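Local coordinates for proteolytically activated form of PPO4 Tyrosinase (Agaricus bisporus var. bisporus H97, PDB 4OUA), which is a copper enzyme that oxidises monophenols and o-diphenols to reactive o-quinones, the first step of melanin synthesis, at residues Y368-D371 with H372-R376; K198-I201 with P202-I205; A324-P327 with F328-T331. One frame throughout, in Å; residues are numbered along the deposited sequence.

Interaction 1 (Y368-D371 with H372-R376); sequences YIND and HIDRR
Tyr368, Ile369, Asn370 and Asp371 each meet the residue four places on, His372 to Arg375, in the regular i to i+4 pattern of an alpha helix, here 362-377 near the C-terminus. The backbone bonds come first: Ile373 N gives its hydrogen to Ile369 O at 2.8 Å, and Asp374 N donates almost straight to Asn370 O, with 170° at the hydrogen. Apolar contact follows on the inner face, where Ile369 CG2 touches Ile373 CD1 at 4.1 Å. Branched aliphatic residues suit this side, because both isoleucines also pack on helix 277-295, and Ile373 on helix 201-224 as well. Polar and charged groups take the flanks of the helix, Asp374 at its border with helix 201-224. Asn370 and Asp374 bring amide and carboxylate together with their planes 74° apart, but the angle is poor for a hydrogen bond; Asp374 OD1 is held instead by Tyr220 and Lys224. Asp371 OD1 and Asp374 OD2, 4.5 Å apart, are like charges, which that lysine probably eases. Arg375, its chain bent at chi3 (46°), folds back over the turn, and one face of its guanidinium covers Asp371 O, with CZ 3.7 Å from that oxygen.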
loop_
_atom_site.group_PDB
_atom_site.type_symbol
_atom_site.label_atom_id
_atom_site.label_comp_id
_atom_site.label_asym_id
_atom_site.label_seq_id
_atom_site.Cartn_x
_atom_site.Cartn_y
_atom_site.Cartn_z
ATOM N N TYR A 368 -17.620 -4.277 18.842
ATOM C CA TYR A 368 -18.107 -3.489 17.716
ATOM C C TYR A 368 -17.448 -3.932 16.416
ATOM O O TYR A 368 -18.119 -4.152 15.408
ATOM C CB TYR A 368 -17.852 -2.001 17.951
ATOM C CG TYR A 368 -18.325 -1.113 16.822
ATOM C CD1 TYR A 368 -19.643 -0.678 16.763
ATOM C CD2 TYR A 368 -17.455 -0.705 15.819
ATOM C CE1 TYR A 368 -20.082 0.132 15.737
ATOM C CE2 TYR A 368 -17.886 0.107 14.788
ATOM C CZ TYR A 368 -19.202 0.523 14.752
ATOM O OH TYR A 368 -19.641 1.332 13.730
ATOM N N ILE A 369 -16.127 -4.060 16.450
ATOM C CA ILE A 369 -15.365 -4.451 15.273
ATOM C C ILE A 369 -15.691 -5.879 14.852
ATOM O O ILE A 369 -15.778 -6.180 13.661
ATOM C CB ILE A 369 -13.852 -4.323 15.520
ATOM C CG1 ILE A 369 -13.494 -2.873 15.848
ATOM C CG2 ILE A 369 -13.072 -4.794 14.305
ATOM C CD1 ILE A 369 -13.887 -1.896 14.763
ATOM N N ASN A 370 -15.873 -6.756 15.835
ATOM C CA ASN A 370 -16.219 -8.145 15.560
ATOM C C ASN A 370 -17.543 -8.250 14.810
ATOM O O ASN A 370 -17.657 -8.997 13.840
ATOM C CB ASN A 370 -16.286 -8.950 16.857
ATOM C CG ASN A 370 -16.317 -10.445 16.612
ATOM O OD1 ASN A 370 -15.280 -11.106 16.613
ATOM N ND2 ASN A 370 -17.511 -10.986 16.393
ATOM N N ASP A 371 -18.544 -7.500 15.263
ATOM C CA ASP A 371 -19.821 -7.444 14.562
ATOM C C ASP A 371 -19.632 -6.856 13.173
ATOM O O ASP A 371 -20.300 -7.253 12.220
ATOM C CB ASP A 371 -20.844 -6.618 15.343
ATOM C CG ASP A 371 -21.330 -7.320 16.593
ATOM O OD1 ASP A 371 -21.048 -8.527 16.751
ATOM O OD2 ASP A 371 -22.005 -6.664 17.414
ATOM N N HIS A 372 -18.712 -5.900 13.073
ATOM C CA HIS A 372 -18.400 -5.253 11.807
ATOM C C HIS A 372 -17.859 -6.260 10.796
ATOM O O HIS A 372 -18.324 -6.323 9.656
ATOM C CB HIS A 372 -17.392 -4.123 12.029
ATOM C CG HIS A 372 -17.009 -3.398 10.779
ATOM N ND1 HIS A 372 -17.937 -2.927 9.876
ATOM C CD2 HIS A 372 -15.796 -3.061 10.280
ATOM C CE1 HIS A 372 -17.314 -2.333 8.876
ATOM N NE2 HIS A 372 -16.014 -2.399 9.096
ATOM N N ILE A 373 -16.880 -7.051 11.224
ATOM C CA ILE A 373 -16.284 -8.065 10.361
ATOM C C ILE A 373 -17.299 -9.135 9.968
ATOM O O ILE A 373 -17.415 -9.484 8.793
ATOM C CB ILE A 373 -15.078 -8.739 11.039
ATOM C CG1 ILE A 373 -14.006 -7.694 11.364
ATOM C CG2 ILE A 373 -14.515 -9.835 10.149
ATOM C CD1 ILE A 373 -12.790 -8.256 12.066
ATOM N N ASP A 374 -18.031 -9.645 10.955
ATOM C CA ASP A 374 -19.066 -10.650 10.723
ATOM C C ASP A 374 -20.092 -10.198 9.690
ATOM O O ASP A 374 -20.462 -10.954 8.792
ATOM C CB ASP A 374 -19.786 -10.986 12.031
ATOM C CG ASP A 374 -18.930 -11.794 12.977
ATOM O OD1 ASP A 374 -18.180 -12.669 12.497
ATOM O OD2 ASP A 374 -19.013 -11.555 14.201
ATOM N N ARG A 375 -20.548 -8.960 9.829
ATOM C CA ARG A 375 -21.602 -8.420 8.982
ATOM C C ARG A 375 -21.104 -8.079 7.579
ATOM O O ARG A 375 -21.887 -8.037 6.629
ATOM C CB ARG A 375 -22.208 -7.180 9.645
ATOM C CG ARG A 375 -23.105 -6.347 8.748
ATOM C CD ARG A 375 -23.795 -5.252 9.541
ATOM N NE ARG A 375 -22.868 -4.554 10.426
ATOM C CZ ARG A 375 -22.879 -4.656 11.751
ATOM N NH1 ARG A 375 -23.779 -5.420 12.353
ATOM N NH2 ARG A 375 -21.995 -3.985 12.477
ATOM N N ARG A 376 -19.801 -7.850 7.448
ATOM C CA ARG A 376 -19.242 -7.405 6.176
ATOM C C ARG A 376 -18.564 -8.529 5.394
ATOM O O ARG A 376 -18.673 -8.590 4.170
ATOM C CB ARG A 376 -18.249 -6.263 6.410
ATOM C CG ARG A 376 -17.733 -5.611 5.136
ATOM C CD ARG A 376 -16.980 -4.328 5.449
ATOM N NE ARG A 376 -16.536 -3.631 4.245
ATOM C CZ ARG A 376 -17.283 -2.770 3.560
ATOM N NH1 ARG A 376 -18.520 -2.502 3.953
ATOM N NH2 ARG A 376 -16.795 -2.179 2.476
#

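Interaction 2 (K198-I201 with P202-I205); sequences KENI and PALI
One face of the Asn200 side-chain amide is covered by Ala203: its methyl CB lies 3.3 Å from Asn200 CG, and its backbone N stands over the same face. At the carbonyl end, Pro202 CD comes to 3.3 Å from Asn200 OD1, while the amide nitrogen ND2 is held from outside by Asp194. The arrangement is an N-cap. Asn200 immediately precedes helix 201-224, and Ala203 N donates to its OD1 at 3.1 Å, nearly straight at the hydrogen (163°) but from above the carbonyl plane. With CG set trans to the main-chain nitrogen (chi1 -166°), the amide folds alongside the first turn. Asparagine suits the place because its short side chain carries an acceptor that can bend round to the N-H three residues on. The small methyl of Ala203 can lie over the amide face, and Pro202 is at home in a first turn, where its missing N-H costs no helical bond.

The main chain takes over from there. Leu204 N bonds to Asn200 O at 3.3 Å, and Ile205 N to Ile201 O at 2.9 Å. Above that last bond Ile201 and Ile205 run alongside each other, one turn apart, with CG2 of Ile201 4.1 Å from CG1 of Ile205. Buried Leu204 turns to Asn192 and to Ile144 of helix 141-144, joining the new helix to its neighbours. Asn200 thus serves the helix end with two acceptors: OD1 takes the N-H of Ala203, which has no carbonyl of an earlier turn to bond to, and the backbone O takes that of Leu204 in the first regular helical bond.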
loop_
_atom_site.group_PDB
_atom_site.type_symbol
_atom_site.label_atom_id
_atom_site.label_comp_id
_atom_site.label_asym_id
_atom_site.label_seq_id
_atom_site.Cartn_x
_atom_site.Cartn_y
_atom_site.Cartn_z
ATOM N N LYS A 198 0.322 -7.682 -24.350
ATOM C CA LYS A 198 -0.642 -6.587 -24.283
ATOM C C LYS A 198 -1.495 -6.674 -23.021
ATOM O O LYS A 198 -1.847 -7.766 -22.572
ATOM C CB LYS A 198 -1.547 -6.581 -25.517
ATOM C CG LYS A 198 -0.866 -6.150 -26.802
ATOM C CD LYS A 198 -1.862 -6.109 -27.952
ATOM C CE LYS A 198 -1.213 -5.630 -29.239
ATOM N NZ LYS A 198 -2.177 -5.618 -30.374
ATOM N N GLU A 199 -1.829 -5.518 -22.457
ATOM C CA GLU A 199 -2.678 -5.456 -21.274
ATOM C C GLU A 199 -4.094 -5.932 -21.588
ATOM O O GLU A 199 -4.620 -5.673 -22.670
ATOM C CB GLU A 199 -2.713 -4.030 -20.721
ATOM C CG GLU A 199 -3.576 -3.856 -19.480
ATOM C CD GLU A 199 -3.697 -2.404 -19.059
ATOM O OE1 GLU A 199 -4.364 -1.629 -19.777
ATOM O OE2 GLU A 199 -3.123 -2.035 -18.012
ATOM N N ASN A 200 -4.708 -6.631 -20.638
ATOM C CA ASN A 200 -6.070 -7.127 -20.809
ATOM C C ASN A 200 -6.948 -6.797 -19.604
ATOM O O ASN A 200 -7.133 -7.624 -18.710
ATOM C CB ASN A 200 -6.062 -8.639 -21.051
ATOM C CG ASN A 200 -7.395 -9.161 -21.561
ATOM O OD1 ASN A 200 -8.405 -8.458 -21.538
ATOM N ND2 ASN A 200 -7.400 -10.407 -22.022
ATOM N N ILE A 201 -7.486 -5.584 -19.588
ATOM C CA ILE A 201 -8.343 -5.136 -18.495
ATOM C C ILE A 201 -9.684 -5.875 -18.440
ATOM O O ILE A 201 -10.131 -6.253 -17.356
ATOM C CB ILE A 201 -8.615 -3.623 -18.585
ATOM C CG1 ILE A 201 -7.308 -2.842 -18.448
ATOM C CG2 ILE A 201 -9.597 -3.195 -17.510
ATOM C CD1 ILE A 201 -7.484 -1.337 -18.513
ATOM N N PRO A 202 -10.336 -6.073 -19.601
ATOM C CA PRO A 202 -11.614 -6.795 -19.628
ATOM C C PRO A 202 -11.532 -8.166 -18.963
ATOM O O PRO A 202 -12.414 -8.525 -18.183
ATOM C CB PRO A 202 -11.905 -6.936 -21.125
ATOM C CG PRO A 202 -11.209 -5.782 -21.746
ATOM C CD PRO A 202 -9.962 -5.572 -20.936
ATOM N N ALA A 203 -10.480 -8.918 -19.272
ATOM C CA ALA A 203 -10.276 -10.229 -18.671
ATOM C C ALA A 203 -10.034 -10.102 -17.170
ATOM O O ALA A 203 -10.437 -10.966 -16.392
ATOM C CB ALA A 203 -9.114 -10.948 -19.342
ATOM N N LEU A 204 -9.375 -9.017 -16.771
ATOM C CA LEU A 204 -9.106 -8.761 -15.360
ATOM C C LEU A 204 -10.398 -8.545 -14.580
ATOM O O LEU A 204 -10.578 -9.104 -13.498
ATOM C CB LEU A 204 -8.189 -7.549 -15.194
ATOM C CG LEU A 204 -7.910 -7.115 -13.754
ATOM C CD1 LEU A 204 -7.273 -8.244 -12.959
ATOM C CD2 LEU A 204 -7.028 -5.877 -13.730
ATOM N N ILE A 205 -11.292 -7.731 -15.133
ATOM C CA ILE A 205 -12.585 -7.480 -14.511
ATOM C C ILE A 205 -13.355 -8.784 -14.347
ATOM O O ILE A 205 -14.054 -8.982 -13.356
ATOM C CB ILE A 205 -13.436 -6.489 -15.328
ATOM C CG1 ILE A 205 -12.627 -5.235 -15.667
ATOM C CG2 ILE A 205 -14.701 -6.121 -14.568
ATOM C CD1 ILE A 205 -12.249 -4.407 -14.463
#

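Interaction 3 (A324-P327 with F328-T331); sequences ALEP and FYET
The proline ring of Pro327 lies alongside the phenyl ring of Phe328, with CD over its face. Pro327 CD stands 4.2 Å from the Phe328 ring centroid and 12° off its normal, a CH-pi contact that suits the pair: a proline CD next to the ring nitrogen is slightly electron-poor and meets the pi cloud squarely. Phe328 gets there with CG placed beside its own backbone N (chi1 -51°), which swings the ring back over the residues before it; its CD2 then also lies 4.5 Å from Leu325 CB.

The peptide between Glu326 and Pro327 is cis, and Phe328 N donates to Leu325 O at 2.8 Å, closing the turn. These features define a type VI beta turn, with Glu326 and Pro327 at its corners, in the long loop between strands 318-319 and 349-350. Phe328 meets Trp89 edge-to-face and packs its ring on Val92 and Ile96 of helix 86-109, the helix that carries the copper ligand His90. With an alanine here in place of the phenylalanine, Pro327 CD would probably lose its aromatic face and a gap would be likely to open beside Trp89, with the turn less firmly seated on that helix.

On the other flank Glu326 and Tyr329 cross at an angle, the carboxylate turned 74° from the phenol ring. Bent at chi2, Glu326 accepts the Tyr329 hydroxyl hydrogen on OE2; the modelled 2.4 Å from Tyr329 OH to Glu326 OE2 is very short and doubtful in length. Glu326 OE1 pairs with Lys65, so the carboxylate serves a phenol and an ammonium group together. Pro327 O sits at the edge of the Tyr329 ring, 3.7 Å from CD1.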
loop_
_atom_site.group_PDB
_atom_site.type_symbol
_atom_site.label_atom_id
_atom_site.label_comp_id
_atom_site.label_asym_id
_atom_site.label_seq_id
_atom_site.Cartn_x
_atom_site.Cartn_y
_atom_site.Cartn_z
ATOM N N ALA A 324 15.230 -2.863 13.457
ATOM C CA ALA A 324 15.062 -1.630 12.699
ATOM C C ALA A 324 14.348 -1.914 11.384
ATOM O O ALA A 324 14.605 -2.926 10.737
ATOM C CB ALA A 324 16.407 -0.969 12.444
ATOM N N LEU A 325 13.447 -1.017 10.996
ATOM C CA LEU A 325 12.682 -1.187 9.767
ATOM C C LEU A 325 13.201 -0.274 8.658
ATOM O O LEU A 325 12.549 0.700 8.288
ATOM C CB LEU A 325 11.197 -0.920 10.026
ATOM C CG LEU A 325 10.533 -1.859 11.033
ATOM C CD1 LEU A 325 9.146 -1.361 11.418
ATOM C CD2 LEU A 325 10.461 -3.270 10.471
ATOM N N GLU A 326 14.382 -0.600 8.141
ATOM C CA GLU A 326 14.987 0.148 7.043
ATOM C C GLU A 326 14.085 0.163 5.813
ATOM O O GLU A 326 13.403 -0.822 5.534
ATOM C CB GLU A 326 16.347 -0.453 6.679
ATOM C CG GLU A 326 17.430 -0.231 7.718
ATOM C CD GLU A 326 17.974 1.185 7.696
ATOM O OE1 GLU A 326 17.998 1.803 6.609
ATOM O OE2 GLU A 326 18.377 1.680 8.770
ATOM N N PRO A 327 14.078 1.284 5.075
ATOM C CA PRO A 327 14.804 2.508 5.421
ATOM C C PRO A 327 13.903 3.560 6.062
ATOM O O PRO A 327 14.004 4.742 5.728
ATOM C CB PRO A 327 15.313 2.987 4.066
ATOM C CG PRO A 327 14.207 2.598 3.126
ATOM C CD PRO A 327 13.556 1.344 3.698
ATOM N N PHE A 328 13.033 3.132 6.971
ATOM C CA PHE A 328 12.069 4.035 7.589
ATOM C C PHE A 328 12.559 4.527 8.948
ATOM O O PHE A 328 12.794 3.734 9.857
ATOM C CB PHE A 328 10.711 3.343 7.730
ATOM C CG PHE A 328 10.217 2.717 6.455
ATOM C CD1 PHE A 328 9.780 3.506 5.405
ATOM C CD2 PHE A 328 10.191 1.341 6.305
ATOM C CE1 PHE A 328 9.327 2.933 4.230
ATOM C CE2 PHE A 328 9.737 0.763 5.133
ATOM C CZ PHE A 328 9.304 1.561 4.095
ATOM N N TYR A 329 12.705 5.841 9.079
ATOM C CA TYR A 329 13.251 6.439 10.294
ATOM C C TYR A 329 12.276 7.389 10.983
ATOM O O TYR A 329 11.621 8.205 10.333
ATOM C CB TYR A 329 14.549 7.184 9.978
ATOM C CG TYR A 329 15.760 6.289 9.860
ATOM C CD1 TYR A 329 15.911 5.429 8.780
ATOM C CD2 TYR A 329 16.758 6.309 10.825
ATOM C CE1 TYR A 329 17.019 4.609 8.668
ATOM C CE2 TYR A 329 17.869 5.496 10.722
ATOM C CZ TYR A 329 17.994 4.647 9.643
ATOM O OH TYR A 329 19.099 3.836 9.538
ATOM N N GLU A 330 12.189 7.276 12.305
ATOM C CA GLU A 330 11.376 8.180 13.109
ATOM C C GLU A 330 11.955 9.589 13.058
ATOM O O GLU A 330 11.225 10.570 12.920
ATOM C CB GLU A 330 11.299 7.695 14.556
ATOM C CG GLU A 330 10.905 6.237 14.706
ATOM C CD GLU A 330 10.966 5.763 16.147
ATOM O OE1 GLU A 330 10.817 4.545 16.382
ATOM O OE2 GLU A 330 11.166 6.612 17.044
ATOM N N THR A 331 13.276 9.675 13.178
ATOM C CA THR A 331 13.988 10.940 13.055
ATOM C C THR A 331 15.221 10.752 12.178
ATOM O O THR A 331 15.335 9.758 11.462
ATOM C CB THR A 331 14.411 11.499 14.430
ATOM O OG1 THR A 331 15.406 10.648 15.012
ATOM C CG2 THR A 331 13.213 11.587 15.361
#

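Interaction 3 is buried, interaction 1 partly buried, and interaction 2 lies at the surface. Interactions 1 and 2 both involve helix 201-224: residues 198-205 build its start, whereas helix 362-377 packs against its far end, so their nearest atoms remain about 17 Å apart. Interaction 3 sits across the chain's centre from interaction 2 and leans on helix 86-109 near the copper site. Chemistry follows place: mid-helix, repeating backbone bonds hold the turns while side chains sort into apolar and polar sides; at a helix start, a side-chain amide supplies an acceptor; in the buried loop, a cis-proline turn, an aromatic face and a carboxylate shared by a phenol and a lysine make the contact.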